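Local coordinates for protein cycloalternan-forming enzyme (Listeria monocytogenes serovar 1/2a, PDB 5F7U) that is a multidomain glycoside hydrolase family 31 protein with a family 6 carbohydrate-binding module that binds alpha-D-glucopyranose and magnesium ions, at residues 321-326 against 331-336; 662-665 against 670-673; 1003-1008 against 1012-1017. The protein carries 1 engineered substitution. All blocks are in the same frame, centred on the assembly; numbering follows the deposited sequence.

Contact 1: residues 321-326 against 331-336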
loop_
_atom_site.group_PDB
_atom_site.type_symbol
_atom_site.label_atom_id
_atom_site.label_comp_id
_atom_site.label_asym_id
_atom_site.label_seq_id
_atom_site.Cartn_x
_atom_site.Cartn_y
_atom_site.Cartn_z
ATOM N N PHE A 321 1.030 18.202 -14.656
ATOM C CA PHE A 321 2.115 17.243 -14.782
ATOM C C PHE A 321 3.097 17.724 -15.824
ATOM O O PHE A 321 2.721 18.357 -16.797
ATOM C CB PHE A 321 1.647 15.798 -15.020
ATOM C CG PHE A 321 0.903 15.573 -16.314
ATOM C CD1 PHE A 321 1.582 15.494 -17.534
ATOM C CD2 PHE A 321 -0.486 15.383 -16.301
ATOM C CE1 PHE A 321 0.890 15.267 -18.719
ATOM C CE2 PHE A 321 -1.189 15.137 -17.483
ATOM C CZ PHE A 321 -0.495 15.097 -18.695
ATOM N N VAL A 322 4.367 17.435 -15.578
ATOM C CA VAL A 322 5.418 17.740 -16.546
ATOM C C VAL A 322 6.136 16.420 -16.740
ATOM O O VAL A 322 6.686 15.861 -15.782
ATOM C CB VAL A 322 6.390 18.832 -16.046
ATOM C CG1 VAL A 322 7.448 19.119 -17.114
ATOM C CG2 VAL A 322 5.632 20.110 -15.739
ATOM N N LEU A 323 6.077 15.910 -17.959
ATOM C CA LEU A 323 6.601 14.582 -18.273
ATOM C C LEU A 323 7.823 14.719 -19.155
ATOM O O LEU A 323 7.764 15.402 -20.185
ATOM C CB LEU A 323 5.526 13.750 -19.008
ATOM C CG LEU A 323 5.972 12.383 -19.551
ATOM C CD1 LEU A 323 6.350 11.382 -18.461
ATOM C CD2 LEU A 323 4.895 11.777 -20.440
ATOM N N ASP A 324 8.912 14.059 -18.765
ATOM C CA ASP A 324 10.147 14.064 -19.557
ATOM C C ASP A 324 10.043 13.150 -20.777
ATOM O O ASP A 324 9.200 12.252 -20.841
ATOM C CB ASP A 324 11.349 13.637 -18.690
ATOM C CG ASP A 324 11.647 14.630 -17.553
ATOM O OD1 ASP A 324 11.086 15.755 -17.512
ATOM O OD2 ASP A 324 12.476 14.285 -16.700
ATOM N N ASN A 325 10.892 13.415 -21.760
ATOM C CA ASN A 325 11.012 12.574 -22.939
ATOM C C ASN A 325 12.485 12.528 -23.339
ATOM O O ASN A 325 13.247 13.397 -22.930
ATOM C CB ASN A 325 10.187 13.165 -24.073
ATOM C CG ASN A 325 10.001 12.193 -25.226
ATOM O OD1 ASN A 325 9.680 11.020 -25.013
ATOM N ND2 ASN A 325 10.217 12.671 -26.449
ATOM N N ASP A 326 12.885 11.525 -24.118
ATOM C CA ASP A 326 14.283 11.394 -24.524
ATOM C C ASP A 326 14.623 12.207 -25.772
ATOM O O ASP A 326 15.719 12.092 -26.298
ATOM C CB ASP A 326 14.626 9.917 -24.738
ATOM C CG ASP A 326 13.799 9.268 -25.843
ATOM O OD1 ASP A 326 12.803 9.853 -26.328
ATOM O OD2 ASP A 326 14.138 8.141 -26.233
ATOM N N ASN A 331 7.306 9.947 -29.856
ATOM C CA ASN A 331 6.727 9.458 -28.589
ATOM C C ASN A 331 5.529 10.320 -28.175
ATOM O O ASN A 331 5.735 11.436 -27.684
ATOM C CB ASN A 331 7.762 9.518 -27.441
ATOM C CG ASN A 331 8.835 8.440 -27.525
ATOM O OD1 ASN A 331 8.691 7.450 -28.248
ATOM N ND2 ASN A 331 9.931 8.629 -26.759
ATOM N N MET A 332 4.299 9.843 -28.407
ATOM C CA MET A 332 3.106 10.594 -27.989
ATOM C C MET A 332 2.985 10.714 -26.463
ATOM O O MET A 332 3.401 9.822 -25.730
ATOM C CB MET A 332 1.833 9.914 -28.511
ATOM C CG MET A 332 1.644 10.034 -30.010
ATOM S SD MET A 332 -0.026 9.518 -30.473
ATOM C CE MET A 332 0.123 7.757 -30.245
ATOM N N LEU A 333 2.384 11.809 -25.998
ATOM C CA LEU A 333 1.911 11.886 -24.621
ATOM C C LEU A 333 0.659 11.020 -24.520
ATOM O O LEU A 333 -0.213 11.108 -25.366
ATOM C CB LEU A 333 1.597 13.348 -24.251
ATOM C CG LEU A 333 0.836 13.574 -22.931
ATOM C CD1 LEU A 333 1.700 13.181 -21.723
ATOM C CD2 LEU A 333 0.397 15.023 -22.801
ATOM N N ASP A 334 0.580 10.204 -23.471
ATOM C CA ASP A 334 -0.481 9.199 -23.340
ATOM C C ASP A 334 -0.937 9.207 -21.880
ATOM O O ASP A 334 -0.167 8.846 -20.982
ATOM C CB ASP A 334 0.110 7.845 -23.748
ATOM C CG ASP A 334 -0.894 6.699 -23.715
ATOM O OD1 ASP A 334 -2.096 6.896 -23.452
ATOM O OD2 ASP A 334 -0.445 5.563 -23.969
ATOM N N TYR A 335 -2.171 9.648 -21.627
ATOM C CA TYR A 335 -2.671 9.652 -20.236
ATOM C C TYR A 335 -4.152 9.325 -20.150
ATOM O O TYR A 335 -4.882 9.438 -21.137
ATOM C CB TYR A 335 -2.324 10.958 -19.490
ATOM C CG TYR A 335 -3.036 12.211 -19.967
ATOM C CD1 TYR A 335 -2.582 12.899 -21.090
ATOM C CD2 TYR A 335 -4.143 12.725 -19.266
ATOM C CE1 TYR A 335 -3.225 14.056 -21.554
ATOM C CE2 TYR A 335 -4.799 13.884 -19.712
ATOM C CZ TYR A 335 -4.324 14.537 -20.851
ATOM O OH TYR A 335 -4.921 15.673 -21.345
ATOM N N TYR A 336 -4.578 8.889 -18.972
ATOM C CA TYR A 336 -5.948 8.441 -18.789
ATOM C C TYR A 336 -6.602 9.242 -17.683
ATOM O O TYR A 336 -5.960 9.549 -16.664
ATOM C CB TYR A 336 -6.002 6.976 -18.382
ATOM C CG TYR A 336 -5.427 5.967 -19.349
ATOM C CD1 TYR A 336 -4.031 5.754 -19.446
ATOM C CD2 TYR A 336 -6.271 5.148 -20.106
ATOM C CE1 TYR A 336 -3.513 4.790 -20.330
ATOM C CE2 TYR A 336 -5.764 4.185 -20.975
ATOM C CZ TYR A 336 -4.394 4.013 -21.080
ATOM O OH TYR A 336 -3.947 3.027 -21.940
HETATM O O HOH W 1 12.326 6.711 -27.933
#

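Contact 2: residues 662-665 against 670-673. With GLC (alpha-D-glucopyranose), chain F.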
loop_
_atom_site.group_PDB
_atom_site.type_symbol
_atom_site.label_atom_id
_atom_site.label_comp_id
_atom_site.label_asym_id
_atom_site.label_seq_id
_atom_site.Cartn_x
_atom_site.Cartn_y
_atom_site.Cartn_z
ATOM N N SER A 662 15.702 -6.997 11.002
ATOM C CA SER A 662 16.728 -6.180 11.626
ATOM C C SER A 662 17.933 -6.025 10.714
ATOM O O SER A 662 18.298 -6.946 9.989
ATOM C CB SER A 662 17.148 -6.738 12.996
ATOM O OG SER A 662 17.539 -8.102 12.878
ATOM N N GLU A 663 18.572 -4.865 10.814
ATOM C CA GLU A 663 19.680 -4.497 9.936
ATOM C C GLU A 663 21.051 -5.122 10.252
ATOM O O GLU A 663 21.793 -5.528 9.342
ATOM C CB GLU A 663 19.831 -2.979 9.985
ATOM C CG GLU A 663 20.920 -2.472 9.058
ATOM C CD GLU A 663 21.172 -0.994 9.204
ATOM O OE1 GLU A 663 21.527 -0.533 10.324
ATOM O OE2 GLU A 663 21.019 -0.305 8.180
ATOM N N LYS A 664 21.431 -5.139 11.528
ATOM C CA LYS A 664 22.851 -5.365 11.877
ATOM C C LYS A 664 23.313 -6.788 11.586
ATOM O O LYS A 664 22.570 -7.753 11.785
ATOM C CB LYS A 664 23.141 -4.973 13.332
ATOM C CG LYS A 664 22.912 -3.489 13.668
ATOM C CD LYS A 664 23.793 -2.562 12.839
ATOM C CE LYS A 664 23.710 -1.129 13.347
ATOM N NZ LYS A 664 23.501 -0.156 12.233
ATOM N N SER A 665 24.539 -6.910 11.091
ATOM C CA SER A 665 25.018 -8.205 10.588
ATOM C C SER A 665 25.623 -9.108 11.659
ATOM O O SER A 665 25.564 -10.327 11.524
ATOM C CB SER A 665 26.012 -8.006 9.442
ATOM O OG SER A 665 27.161 -7.300 9.919
ATOM N N SER A 670 21.981 -9.220 20.468
ATOM C CA SER A 670 21.169 -9.412 19.269
ATOM C C SER A 670 20.275 -8.214 18.978
ATOM O O SER A 670 19.670 -7.647 19.895
ATOM C CB SER A 670 20.270 -10.632 19.430
ATOM O OG SER A 670 19.495 -10.834 18.251
ATOM N N GLU A 671 20.149 -7.896 17.695
ATOM C CA GLU A 671 19.228 -6.859 17.245
ATOM C C GLU A 671 17.917 -7.403 16.685
ATOM O O GLU A 671 17.112 -6.620 16.173
ATOM C CB GLU A 671 19.912 -5.967 16.190
ATOM C CG GLU A 671 21.006 -5.054 16.754
ATOM C CD GLU A 671 20.501 -3.960 17.689
ATOM O OE1 GLU A 671 19.312 -3.598 17.679
ATOM O OE2 GLU A 671 21.313 -3.437 18.459
ATOM N N GLU A 672 17.667 -8.716 16.798
ATOM C CA GLU A 672 16.402 -9.273 16.274
ATOM C C GLU A 672 15.191 -8.495 16.792
ATOM O O GLU A 672 15.065 -8.253 18.009
ATOM C CB GLU A 672 16.168 -10.706 16.735
ATOM C CG GLU A 672 17.100 -11.761 16.204
ATOM C CD GLU A 672 16.737 -13.131 16.757
ATOM O OE1 GLU A 672 15.617 -13.344 17.326
ATOM O OE2 GLU A 672 17.616 -14.005 16.671
ATOM N N ARG A 673 14.280 -8.159 15.881
ATOM C CA ARG A 673 12.985 -7.610 16.273
ATOM C C ARG A 673 11.952 -8.733 16.491
ATOM O O ARG A 673 10.749 -8.538 16.329
ATOM C CB ARG A 673 12.503 -6.589 15.240
ATOM C CG ARG A 673 12.896 -5.140 15.565
ATOM C CD ARG A 673 14.384 -4.900 15.416
ATOM N NE ARG A 673 14.699 -3.466 15.410
ATOM C CZ ARG A 673 15.891 -2.961 15.719
ATOM N NH1 ARG A 673 16.900 -3.763 16.089
ATOM N NH2 ARG A 673 16.081 -1.636 15.674
HETATM C C1 GLC F . 22.592 0.657 2.554
HETATM C C2 GLC F . 21.885 0.208 1.270
HETATM C C3 GLC F . 20.536 -0.461 1.572
HETATM C C4 GLC F . 20.720 -1.665 2.505
HETATM C C5 GLC F . 21.459 -1.161 3.766
HETATM C C6 GLC F . 21.806 -2.266 4.753
HETATM O O1 GLC F . 21.912 1.783 3.128
HETATM O O2 GLC F . 21.676 1.343 0.430
HETATM O O3 GLC F . 19.909 -0.832 0.346
HETATM O O4 GLC F . 19.451 -2.232 2.909
HETATM O O5 GLC F . 22.672 -0.418 3.510
HETATM O O6 GLC F . 20.878 -2.083 5.818
HETATM O O HOH W 2 15.019 -9.176 13.260
#

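Contact 3: residues 1003-1008 against 1012-1017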
loop_
_atom_site.group_PDB
_atom_site.type_symbol
_atom_site.label_atom_id
_atom_site.label_comp_id
_atom_site.label_asym_id
_atom_site.label_seq_id
_atom_site.Cartn_x
_atom_site.Cartn_y
_atom_site.Cartn_z
ATOM N N THR A 1003 -36.675 5.387 40.668
ATOM C CA THR A 1003 -36.956 6.155 39.442
ATOM C C THR A 1003 -35.680 6.787 38.904
ATOM O O THR A 1003 -34.777 7.155 39.670
ATOM C CB THR A 1003 -38.014 7.280 39.618
ATOM O OG1 THR A 1003 -37.504 8.286 40.494
ATOM C CG2 THR A 1003 -39.344 6.757 40.174
ATOM N N ARG A 1004 -35.614 6.889 37.578
ATOM C CA ARG A 1004 -34.554 7.633 36.886
ATOM C C ARG A 1004 -35.161 8.514 35.802
ATOM O O ARG A 1004 -36.275 8.276 35.335
ATOM C CB ARG A 1004 -33.503 6.697 36.276
ATOM C CG ARG A 1004 -32.675 5.898 37.278
ATOM C CD ARG A 1004 -31.733 6.773 38.097
ATOM N NE ARG A 1004 -30.907 5.965 38.996
ATOM C CZ ARG A 1004 -31.310 5.464 40.166
ATOM N NH1 ARG A 1004 -30.458 4.753 40.899
ATOM N NH2 ARG A 1004 -32.549 5.669 40.619
ATOM N N THR A 1005 -34.418 9.543 35.415
ATOM C CA THR A 1005 -34.870 10.472 34.398
ATOM C C THR A 1005 -34.073 10.157 33.144
ATOM O O THR A 1005 -32.861 9.903 33.217
ATOM C CB THR A 1005 -34.664 11.924 34.874
ATOM O OG1 THR A 1005 -35.468 12.151 36.037
ATOM C CG2 THR A 1005 -35.072 12.920 33.815
ATOM N N VAL A 1006 -34.766 10.123 32.002
ATOM C CA VAL A 1006 -34.143 9.819 30.720
ATOM C C VAL A 1006 -34.367 10.995 29.767
ATOM O O VAL A 1006 -35.454 11.571 29.745
ATOM C CB VAL A 1006 -34.715 8.518 30.090
ATOM C CG1 VAL A 1006 -33.807 8.037 28.953
ATOM C CG2 VAL A 1006 -34.825 7.424 31.144
ATOM N N TYR A 1007 -33.333 11.332 28.997
ATOM C CA TYR A 1007 -33.430 12.328 27.933
ATOM C C TYR A 1007 -33.105 11.624 26.632
ATOM O O TYR A 1007 -32.041 10.994 26.509
ATOM C CB TYR A 1007 -32.432 13.462 28.160
ATOM C CG TYR A 1007 -32.716 14.286 29.391
ATOM C CD1 TYR A 1007 -32.287 13.869 30.655
ATOM C CD2 TYR A 1007 -33.414 15.493 29.289
ATOM C CE1 TYR A 1007 -32.543 14.641 31.787
ATOM C CE2 TYR A 1007 -33.662 16.276 30.407
ATOM C CZ TYR A 1007 -33.232 15.844 31.652
ATOM O OH TYR A 1007 -33.500 16.625 32.753
ATOM N N ILE A 1008 -34.007 11.745 25.664
ATOM C CA ILE A 1008 -33.804 11.169 24.340
ATOM C C ILE A 1008 -33.664 12.341 23.391
ATOM O O ILE A 1008 -34.647 13.051 23.131
ATOM C CB ILE A 1008 -35.000 10.274 23.891
ATOM C CG1 ILE A 1008 -35.367 9.211 24.952
ATOM C CG2 ILE A 1008 -34.710 9.669 22.502
ATOM C CD1 ILE A 1008 -34.286 8.181 25.221
ATOM N N LYS A 1012 -37.230 14.850 27.758
ATOM C CA LYS A 1012 -37.197 14.235 29.092
ATOM C C LYS A 1012 -38.402 13.333 29.365
ATOM O O LYS A 1012 -39.528 13.657 29.009
ATOM C CB LYS A 1012 -37.150 15.359 30.135
ATOM C CG LYS A 1012 -37.027 14.955 31.601
ATOM C CD LYS A 1012 -36.933 16.167 32.526
ATOM C CE LYS A 1012 -38.216 16.984 32.584
ATOM N NZ LYS A 1012 -38.205 17.955 33.720
ATOM N N GLN A 1013 -38.160 12.214 30.035
ATOM C CA GLN A 1013 -39.252 11.472 30.690
ATOM C C GLN A 1013 -38.709 10.812 31.935
ATOM O O GLN A 1013 -37.501 10.576 32.038
ATOM C CB GLN A 1013 -39.856 10.424 29.755
ATOM C CG GLN A 1013 -38.862 9.398 29.245
ATOM C CD GLN A 1013 -39.518 8.371 28.361
ATOM O OE1 GLN A 1013 -40.419 7.644 28.793
ATOM N NE2 GLN A 1013 -39.091 8.320 27.107
ATOM N N GLN A 1014 -39.602 10.487 32.868
ATOM C CA GLN A 1014 -39.200 9.762 34.060
ATOM C C GLN A 1014 -39.668 8.311 33.969
ATOM O O GLN A 1014 -40.785 8.043 33.527
ATOM C CB GLN A 1014 -39.740 10.436 35.325
ATOM C CG GLN A 1014 -39.038 9.967 36.600
ATOM C CD GLN A 1014 -39.537 10.634 37.873
ATOM O OE1 GLN A 1014 -40.740 10.672 38.150
ATOM N NE2 GLN A 1014 -38.603 11.139 38.674
ATOM N N ILE A 1015 -38.807 7.390 34.390
ATOM C CA ILE A 1015 -39.110 5.963 34.307
ATOM C C ILE A 1015 -39.142 5.354 35.702
ATOM O O ILE A 1015 -38.397 5.775 36.588
ATOM C CB ILE A 1015 -38.136 5.184 33.393
ATOM C CG1 ILE A 1015 -36.716 5.139 33.983
ATOM C CG2 ILE A 1015 -38.143 5.798 31.992
ATOM C CD1 ILE A 1015 -35.726 4.268 33.210
ATOM N N THR A 1016 -40.016 4.371 35.865
ATOM C CA THR A 1016 -40.207 3.669 37.134
ATOM C C THR A 1016 -39.573 2.304 37.032
ATOM O O THR A 1016 -39.822 1.551 36.078
ATOM C CB THR A 1016 -41.700 3.531 37.467
ATOM O OG1 THR A 1016 -42.231 4.833 37.707
ATOM C CG2 THR A 1016 -41.912 2.683 38.722
ATOM N N LEU A 1017 -38.740 1.999 38.016
ATOM C CA LEU A 1017 -38.009 0.761 38.050
ATOM C C LEU A 1017 -38.383 0.042 39.343
ATOM O O LEU A 1017 -37.785 0.316 40.385
ATOM C CB LEU A 1017 -36.515 1.053 37.985
ATOM C CG LEU A 1017 -36.062 1.856 36.762
ATOM C CD1 LEU A 1017 -34.672 2.441 36.973
ATOM C CD2 LEU A 1017 -36.121 0.970 35.521
#

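Contact 1: residues 321-326 against 331-336
F321 begins the contact by resting the far end of its ring on L333 and Y335. CB points toward the other strand, and a chi1 of 64° sets CG between the backbone N and the carbonyl carbon, so that CZ comes over one face of Y335, near the rim of that ring, in an edge-to-face (T-shaped) pair with centroids 5.2 Å apart and planes at 66°. CE1 of F321 touches L333 CD1 at 3.7 Å. Two residues on, L323 brings CD2 to within 3.7 Å of the same L333 methyl, CD1, which is thus shared by a ring and a branched side chain; apolar side chains suit this buried layer, where V301 also meets F321, L323 and Y335. At N325 the contact turns polar: N331 ND2 donates to N325 OD1 at 3.0 Å, in the carbonyl plane and on a lone pair, although the two amide planes are 76° apart. N325 ND2 is held by the carbonyls of I235 and D328, so an asparagine, donor and acceptor at once, fits this buried spot. D326 adds a looser link through a water that donates to its OD2 and accepts from N331 ND2, while its OD1 accepts from D328 N. With strand axes 9.9 Å apart and different strand neighbours, face-to-face layering of this kind is characteristic of a beta-sandwich, consistent with the galactose mutarotase-like domain of family 31.

Contact 2: residues 662-665 against 670-673
Van der Waals packing and one bridging water join S662 and K664 to E671 and R673, two limbs of the loop between the last barrel strand, 657-660, and helix 675-682. S662, small enough to lie against backbone, sets CB 3.2 Å from E671 O. Its OG, placed between the backbone N and the carbonyl carbon by a chi1 of 54°, receives a hydrogen bond from a water that itself accepts from R673 N. K664 and E671 run side by side, with K664 CG 4.0 Å from E671 CG. Their charged ends then part, and K664 NZ forms a salt bridge with E663 OE1. R673 folds back on its own limb. Its NH1 donates to a lone pair of E671 O, which lies in the guanidinium plane, and also meets the anti lone pair of E671 OE1 at 2.9 Å, so one nitrogen grips both a carbonyl and a carboxylate oxygen of E671. S670 OG accepts from E672 N, an ST turn, and is hydrogen-bonded to E373, a magnesium ligand. E663 OE2 takes a hydrogen bond from O6 of alpha-D-glucopyranose at 3.0 Å, with Y275 OH as a second partner. Such a loop, following a barrel strand and lending E663 to the sugar pocket, is typical of TIM-barrel glycoside hydrolases.

Contact 3: residues 1003-1008 against 1012-1017
K1012 lies along Y1007 at the turn end of an antiparallel beta hairpin, whose second strand is an outermost strand of a five-stranded sheet in the family 6 carbohydrate-binding module. The lysine's methylenes run beside the tyrosine, with CG over one ring face, 4.2 Å from the centroid and 28° off the normal, in a CH-pi contact. With CG anti to the backbone N (chi1 -177°), the same atom also reaches T1005 CG2 at 3.6 Å. A lysine suits the place because its aliphatic part packs while its amine leads away; Y1007 OH is hydrogen-bonded to E1047. Q1013 makes a hydrogen-bonded pair with V1006, whose N donates to Q1013 O at 2.8 Å and whose O accepts from Q1013 N. The glutamine is long enough for NE2 to reach P1032 O. Q1014, on the face shared with K1012 and the threonines, runs its CG past R1004 O and brings its amide beside T1003; Q1014 NE2 and T1003 OG1 both bind D1050, which also holds T1005 OG1. I1015 lies on the face of R1004, V1006 and Q1013, where its CG2 meets V1006 CG2 at 3.8 Å beside F1044, as fits two beta-branched residues in a strand. Its N donates to R1004 O in a bond of 2.8 Å, nearly straight at 175°, and the return bond from R1004 N to I1015 O is longer, 3.2 Å. Finally L1017 CD1 packs against R1004 CG at 4.0 Å, while the arginine's NH1 binds A1052 O and its NH2 reaches T1003 O from above the carbonyl plane.

From the N terminus the three contacts follow in series: each closes a short loop before the next opens, and none nests or crosses. Contact 1 spans a four-residue connection and joins facing strands of the N-terminal beta region. Some three hundred residues later, contact 2 draws together two limbs of a single loop after the last strand of the TIM barrel; the centres of these two contacts are about 43 Å apart. Contact 3 zips a hairpin in the carbohydrate-binding module near the C terminus, its centre about 69 Å from that of contact 1, on the opposite side of the chain's centre. They therefore tie locally, each within its own part of the fold.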